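Local coordinates for protein 16S rRNA methyltransferase (Streptomyces sp. DSM 40477, PDB 3MQ2) that methylates N1 of adenine 1408 in 16S rRNA using S-adenosyl-L-methionine, conferring resistance to aminoglycosides such as kanamycin, neomycin and apramycin, at residues A[93-107]-A[126-140]. Numbering follows the deposited sequence. Where two conformers were deposited one is given.
Sequences LPPLSGVGELHVLMP and MAAVCRPGASFLVAL. With SAH (S-adenosyl-L-homocysteine), chain C.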
loop_
_atom_site.group_PDB
_atom_site.type_symbol
_atom_site.label_atom_id
_atom_site.label_comp_id
_atom_site.label_asym_id
_atom_site.label_seq_id
_atom_site.Cartn_x
_atom_site.Cartn_y
_atom_site.Cartn_z
ATOM N N LEU A 93 3.661 -12.043 -3.097
ATOM C CA LEU A 93 4.489 -10.857 -3.213
ATOM C C LEU A 93 5.803 -11.160 -3.929
ATOM O O LEU A 93 6.311 -12.278 -3.877
ATOM C CB LEU A 93 4.764 -10.287 -1.818
ATOM C CG LEU A 93 3.519 -9.670 -1.184
ATOM C CD1 LEU A 93 3.712 -9.485 0.309
ATOM C CD2 LEU A 93 3.190 -8.345 -1.846
ATOM N N PRO A 94 6.374 -10.144 -4.582
ATOM C CA PRO A 94 7.702 -10.279 -5.185
ATOM C C PRO A 94 8.737 -10.552 -4.095
ATOM O O PRO A 94 8.477 -10.302 -2.913
ATOM C CB PRO A 94 7.949 -8.894 -5.809
ATOM C CG PRO A 94 6.617 -8.230 -5.855
ATOM C CD PRO A 94 5.845 -8.778 -4.705
ATOM N N PRO A 95 9.903 -11.069 -4.490
ATOM C CA PRO A 95 10.982 -11.404 -3.560
ATOM C C PRO A 95 11.686 -10.152 -3.051
ATOM O O PRO A 95 12.887 -9.975 -3.261
ATOM C CB PRO A 95 11.924 -12.251 -4.424
ATOM C CG PRO A 95 11.725 -11.741 -5.795
ATOM C CD PRO A 95 10.264 -11.361 -5.889
ATOM N N LEU A 96 10.923 -9.277 -2.398
ATOM C CA LEU A 96 11.467 -8.068 -1.796
ATOM C C LEU A 96 11.958 -8.376 -0.389
ATOM O O LEU A 96 11.413 -9.233 0.297
ATOM C CB LEU A 96 10.385 -6.980 -1.744
ATOM C CG LEU A 96 9.861 -6.451 -3.082
ATOM C CD1 LEU A 96 8.506 -5.775 -2.924
ATOM C CD2 LEU A 96 10.862 -5.493 -3.693
ATOM N N SER A 97 12.987 -7.666 0.053
ATOM C CA SER A 97 13.444 -7.845 1.416
ATOM C C SER A 97 13.844 -6.498 1.991
ATOM O O SER A 97 14.264 -5.608 1.257
ATOM C CB SER A 97 14.642 -8.790 1.451
ATOM O OG SER A 97 15.657 -8.305 0.591
ATOM N N GLY A 98 13.688 -6.354 3.299
ATOM C CA GLY A 98 14.128 -5.163 4.006
ATOM C C GLY A 98 13.402 -3.862 3.691
ATOM O O GLY A 98 13.961 -2.779 3.865
ATOM N N VAL A 99 12.161 -3.951 3.229
ATOM C CA VAL A 99 11.348 -2.748 3.027
ATOM C C VAL A 99 11.265 -1.971 4.349
ATOM O O VAL A 99 11.141 -2.575 5.409
ATOM C CB VAL A 99 9.935 -3.113 2.531
ATOM C CG1 VAL A 99 9.019 -1.890 2.559
ATOM C CG2 VAL A 99 9.999 -3.729 1.121
ATOM N N GLY A 100 11.337 -0.638 4.282
ATOM C CA GLY A 100 11.343 0.194 5.479
ATOM C C GLY A 100 10.041 0.903 5.798
ATOM O O GLY A 100 9.846 1.405 6.911
ATOM N N GLU A 101 9.149 0.957 4.816
ATOM C CA GLU A 101 7.856 1.607 5.000
ATOM C C GLU A 101 6.875 0.943 4.048
ATOM O O GLU A 101 7.181 0.751 2.866
ATOM C CB GLU A 101 7.982 3.102 4.709
ATOM C CG GLU A 101 6.659 3.868 4.748
ATOM C CD GLU A 101 6.868 5.369 4.792
ATOM O OE1 GLU A 101 5.911 6.117 4.502
ATOM O OE2 GLU A 101 7.989 5.805 5.125
ATOM N N LEU A 102 5.725 0.550 4.585
ATOM C CA LEU A 102 4.722 -0.194 3.840
ATOM C C LEU A 102 3.388 0.553 3.866
ATOM O O LEU A 102 2.916 0.940 4.938
ATOM C CB LEU A 102 4.543 -1.566 4.477
ATOM C CG LEU A 102 3.440 -2.436 3.893
ATOM C CD1 LEU A 102 3.882 -2.944 2.531
ATOM C CD2 LEU A 102 3.162 -3.600 4.832
ATOM N N HIS A 103 2.796 0.767 2.689
ATOM C CA HIS A 103 1.485 1.411 2.582
ATOM C C HIS A 103 0.466 0.456 1.987
ATOM O O HIS A 103 0.757 -0.257 1.030
ATOM C CB HIS A 103 1.546 2.658 1.690
ATOM C CG HIS A 103 2.439 3.738 2.202
ATOM N ND1 HIS A 103 2.656 4.909 1.504
ATOM C CD2 HIS A 103 3.186 3.829 3.328
ATOM C CE1 HIS A 103 3.487 5.676 2.183
ATOM N NE2 HIS A 103 3.822 5.045 3.298
ATOM N N VAL A 104 -0.730 0.443 2.566
ATOM C CA VAL A 104 -1.861 -0.251 1.960
ATOM C C VAL A 104 -3.022 0.723 2.004
ATOM O O VAL A 104 -3.592 0.961 3.076
ATOM C CB VAL A 104 -2.259 -1.515 2.738
ATOM C CG1 VAL A 104 -3.465 -2.211 2.042
ATOM C CG2 VAL A 104 -1.078 -2.481 2.838
ATOM N N LEU A 105 -3.368 1.305 0.861
ATOM C CA LEU A 105 -4.324 2.415 0.870
ATOM C C LEU A 105 -5.639 2.037 0.205
ATOM O O LEU A 105 -5.660 1.604 -0.934
ATOM C CB LEU A 105 -3.731 3.649 0.183
ATOM C CG LEU A 105 -2.359 4.134 0.655
ATOM C CD1 LEU A 105 -2.018 5.454 -0.025
ATOM C CD2 LEU A 105 -2.334 4.298 2.163
ATOM N N MET A 106 -6.737 2.211 0.930
ATOM C CA MET A 106 -8.078 1.928 0.401
ATOM C C MET A 106 -8.232 0.532 -0.188
ATOM O O MET A 106 -8.754 0.390 -1.292
ATOM C CB MET A 106 -8.464 2.952 -0.681
ATOM C CG MET A 106 -7.892 4.325 -0.475
ATOM S SD MET A 106 -8.611 5.035 1.006
ATOM C CE MET A 106 -10.257 5.389 0.396
ATOM N N PRO A 107 -7.816 -0.510 0.550
ATOM C CA PRO A 107 -7.899 -1.852 -0.030
ATOM C C PRO A 107 -9.338 -2.325 -0.188
ATOM O O PRO A 107 -10.232 -1.899 0.553
ATOM C CB PRO A 107 -7.173 -2.717 1.004
ATOM C CG PRO A 107 -7.422 -1.997 2.304
ATOM C CD PRO A 107 -7.296 -0.540 1.931
ATOM N N MET A 126 3.162 -9.871 4.109
ATOM C CA MET A 126 3.588 -8.498 3.896
ATOM C C MET A 126 4.711 -8.147 4.866
ATOM O O MET A 126 5.679 -7.485 4.487
ATOM C CB MET A 126 2.405 -7.533 4.021
ATOM C CG MET A 126 1.525 -7.539 2.765
ATOM S SD MET A 126 0.254 -6.248 2.772
ATOM C CE MET A 126 -0.826 -6.906 4.042
ATOM N N ALA A 127 4.594 -8.612 6.105
ATOM C CA ALA A 127 5.646 -8.368 7.083
ATOM C C ALA A 127 6.951 -9.016 6.618
ATOM O O ALA A 127 8.031 -8.518 6.906
ATOM C CB ALA A 127 5.247 -8.885 8.468
ATOM N N ALA A 128 6.844 -10.126 5.889
ATOM C CA ALA A 128 8.033 -10.852 5.435
ATOM C C ALA A 128 8.992 -9.997 4.607
ATOM O O ALA A 128 10.215 -10.166 4.688
ATOM C CB ALA A 128 7.629 -12.087 4.630
ATOM N N VAL A 129 8.443 -9.097 3.796
ATOM C CA VAL A 129 9.276 -8.287 2.907
ATOM C C VAL A 129 9.826 -7.051 3.608
ATOM O O VAL A 129 10.623 -6.307 3.033
ATOM C CB VAL A 129 8.530 -7.854 1.614
ATOM C CG1 VAL A 129 7.988 -9.073 0.881
ATOM C CG2 VAL A 129 7.416 -6.863 1.926
ATOM N N CYS A 130 9.405 -6.843 4.849
ATOM C CA CYS A 130 9.828 -5.666 5.603
ATOM C C CYS A 130 10.909 -6.027 6.597
ATOM O O CYS A 130 10.939 -7.140 7.119
ATOM C CB CYS A 130 8.661 -5.086 6.398
ATOM S SG CYS A 130 7.339 -4.410 5.396
ATOM N N ARG A 131 11.784 -5.074 6.892
ATOM C CA ARG A 131 12.689 -5.269 8.017
ATOM C C ARG A 131 11.922 -5.061 9.315
ATOM O O ARG A 131 10.950 -4.302 9.363
ATOM C CB ARG A 131 13.888 -4.315 7.938
ATOM C CG ARG A 131 13.525 -2.845 8.049
ATOM C CD ARG A 131 14.734 -1.988 8.455
ATOM N NE ARG A 131 14.353 -0.580 8.575
ATOM C CZ ARG A 131 14.316 0.258 7.546
ATOM N NH1 ARG A 131 14.650 -0.178 6.338
ATOM N NH2 ARG A 131 13.947 1.524 7.721
ATOM N N PRO A 132 12.362 -5.729 10.386
ATOM C CA PRO A 132 11.812 -5.395 11.697
ATOM C C PRO A 132 12.037 -3.905 11.951
ATOM O O PRO A 132 13.129 -3.397 11.675
ATOM C CB PRO A 132 12.669 -6.228 12.656
ATOM C CG PRO A 132 13.197 -7.360 11.826
ATOM C CD PRO A 132 13.397 -6.772 10.452
ATOM N N GLY A 133 11.014 -3.216 12.445
ATOM C CA GLY A 133 11.098 -1.787 12.696
ATOM C C GLY A 133 10.533 -0.939 11.568
ATOM O O GLY A 133 10.396 0.279 11.712
ATOM N N ALA A 134 10.205 -1.573 10.441
ATOM C CA ALA A 134 9.565 -0.872 9.330
ATOM C C ALA A 134 8.274 -0.214 9.797
ATOM O O ALA A 134 7.572 -0.755 10.641
ATOM C CB ALA A 134 9.246 -1.859 8.192
ATOM N N SER A 135 7.949 0.942 9.229
ATOM C CA SER A 135 6.681 1.593 9.536
ATOM C C SER A 135 5.615 1.113 8.571
ATOM O O SER A 135 5.923 0.700 7.459
ATOM C CB SER A 135 6.808 3.114 9.432
ATOM O OG SER A 135 7.083 3.516 8.103
ATOM N N PHE A 136 4.362 1.176 9.000
ATOM C CA PHE A 136 3.249 0.843 8.105
ATOM C C PHE A 136 2.105 1.830 8.242
ATOM O O PHE A 136 1.911 2.439 9.302
ATOM C CB PHE A 136 2.739 -0.592 8.301
ATOM C CG PHE A 136 1.966 -0.822 9.580
ATOM C CD1 PHE A 136 0.622 -0.471 9.685
ATOM C CD2 PHE A 136 2.580 -1.441 10.662
ATOM C CE1 PHE A 136 -0.084 -0.720 10.863
ATOM C CE2 PHE A 136 1.888 -1.691 11.829
ATOM C CZ PHE A 136 0.554 -1.334 11.936
ATOM N N LEU A 137 1.360 1.969 7.150
ATOM C CA LEU A 137 0.121 2.720 7.106
ATOM C C LEU A 137 -0.894 1.868 6.367
ATOM O O LEU A 137 -0.682 1.510 5.201
ATOM C CB LEU A 137 0.325 4.026 6.350
ATOM C CG LEU A 137 -0.937 4.734 5.872
ATOM C CD1 LEU A 137 -1.832 5.127 7.045
ATOM C CD2 LEU A 137 -0.536 5.948 5.071
ATOM N N VAL A 138 -1.982 1.521 7.046
ATOM C CA VAL A 138 -3.123 0.896 6.389
ATOM C C VAL A 138 -4.259 1.897 6.459
ATOM O O VAL A 138 -4.683 2.283 7.548
ATOM C CB VAL A 138 -3.567 -0.407 7.080
ATOM C CG1 VAL A 138 -4.841 -0.933 6.427
ATOM C CG2 VAL A 138 -2.464 -1.468 7.017
ATOM N N ALA A 139 -4.738 2.347 5.307
ATOM C CA ALA A 139 -5.799 3.347 5.320
ATOM C C ALA A 139 -7.064 2.654 4.864
ATOM O O ALA A 139 -7.225 2.342 3.679
ATOM C CB ALA A 139 -5.457 4.505 4.422
ATOM N N LEU A 140 -7.946 2.371 5.816
ATOM C CA LEU A 140 -9.160 1.629 5.502
ATOM C C LEU A 140 -10.210 2.554 4.912
ATOM O O LEU A 140 -10.491 3.610 5.463
ATOM C CB LEU A 140 -9.732 0.978 6.756
ATOM C CG LEU A 140 -8.905 -0.112 7.420
ATOM C CD1 LEU A 140 -9.641 -0.628 8.644
ATOM C CD2 LEU A 140 -8.607 -1.254 6.438
HETATM N N SAH C . -4.283 2.176 -3.300
HETATM C CA SAH C . -4.820 2.616 -4.576
HETATM C CB SAH C . -5.830 1.611 -5.126
HETATM C CG SAH C . -6.828 1.094 -4.096
HETATM S SD SAH C . -8.202 0.218 -4.884
HETATM C C SAH C . -5.469 3.975 -4.402
HETATM O O SAH C . -5.898 4.602 -5.371
HETATM O OXT SAH C . -5.576 4.459 -3.275
HETATM C "C5'" SAH C . -7.524 -1.315 -4.198
HETATM C "C4'" SAH C . -6.487 -1.941 -5.124
HETATM O "O4'" SAH C . -5.983 -3.114 -4.521
HETATM C "C3'" SAH C . -7.066 -2.369 -6.474
HETATM O "O3'" SAH C . -6.271 -1.838 -7.506
HETATM C "C2'" SAH C . -6.949 -3.876 -6.526
HETATM O "O2'" SAH C . -6.551 -4.318 -7.812
HETATM C "C1'" SAH C . -5.867 -4.132 -5.497
HETATM N N9 SAH C . -5.956 -5.439 -4.835
HETATM C C8 SAH C . -7.029 -6.026 -4.215
HETATM N N7 SAH C . -6.625 -7.234 -3.731
HETATM C C5 SAH C . -5.312 -7.398 -4.039
HETATM C C6 SAH C . -4.403 -8.418 -3.798
HETATM N N6 SAH C . -4.766 -9.514 -3.137
HETATM N N1 SAH C . -3.109 -8.277 -4.246
HETATM C C2 SAH C . -2.713 -7.145 -4.927
HETATM N N3 SAH C . -3.616 -6.136 -5.176
HETATM C C4 SAH C . -4.886 -6.273 -4.726
HETATM O O HOH W 1 12.665 -8.601 4.799
HETATM O O HOH W 2 16.264 -2.734 5.517
#
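L102 and V104 pair with F136 and V138 in the centre of a Rossmann-like methyltransferase sheet, where strands 101-105 and 134-140 run parallel, their axes 10° apart. The intervening chain is largely helical, so the connection is a beta-alpha-beta crossover. L102 and V104 each donate and accept across the pair, and the series closes with M106 N bonded to A139 O. Within it, L137 N donates to L102 O and V104 N to L137 O. Ahead of the corner at G100, V99 N donates to V129 O and R131 N to V99 O; a type II turn from R131 to A134 then brings S135 N to G100 O.

Apolar contacts divide between the faces. On the side of L102 and V104, the M126 chain crosses both at about a right angle, its CB 4.1 Å from L102 CD2 and its SD 4.0 Å from V104 CG2. L93 CD1 reaches M126 CG at 3.8 Å, while V129 lies beside V99, CG2 to CG2. On the side of H103 and L105, the L105 branch CD2 touches both L137 CD2 and A139 CB; CG anti to the carbonyl carbon (chi1 -52°) places it there.

Polar side chains add two further links. On the same face as L105, H103 NE2 donates in its ring plane to the anti lone pair of E101 OE1 (2.6 Å), whereas E101 OE2 is salt-bridged to R52. Beside the corner at G100, one face of the R131 guanidinium covers G100 CA, which is offset toward its rim, and NH1 is salt-bridged to D29; a water joins NH1 to G98 O.

At the C-terminal strand ends, where Rossmann-type methyltransferases bind their cofactor, L105 O accepts a hydrogen bond from the amino N of S-adenosyl-L-homocysteine at 2.8 Å.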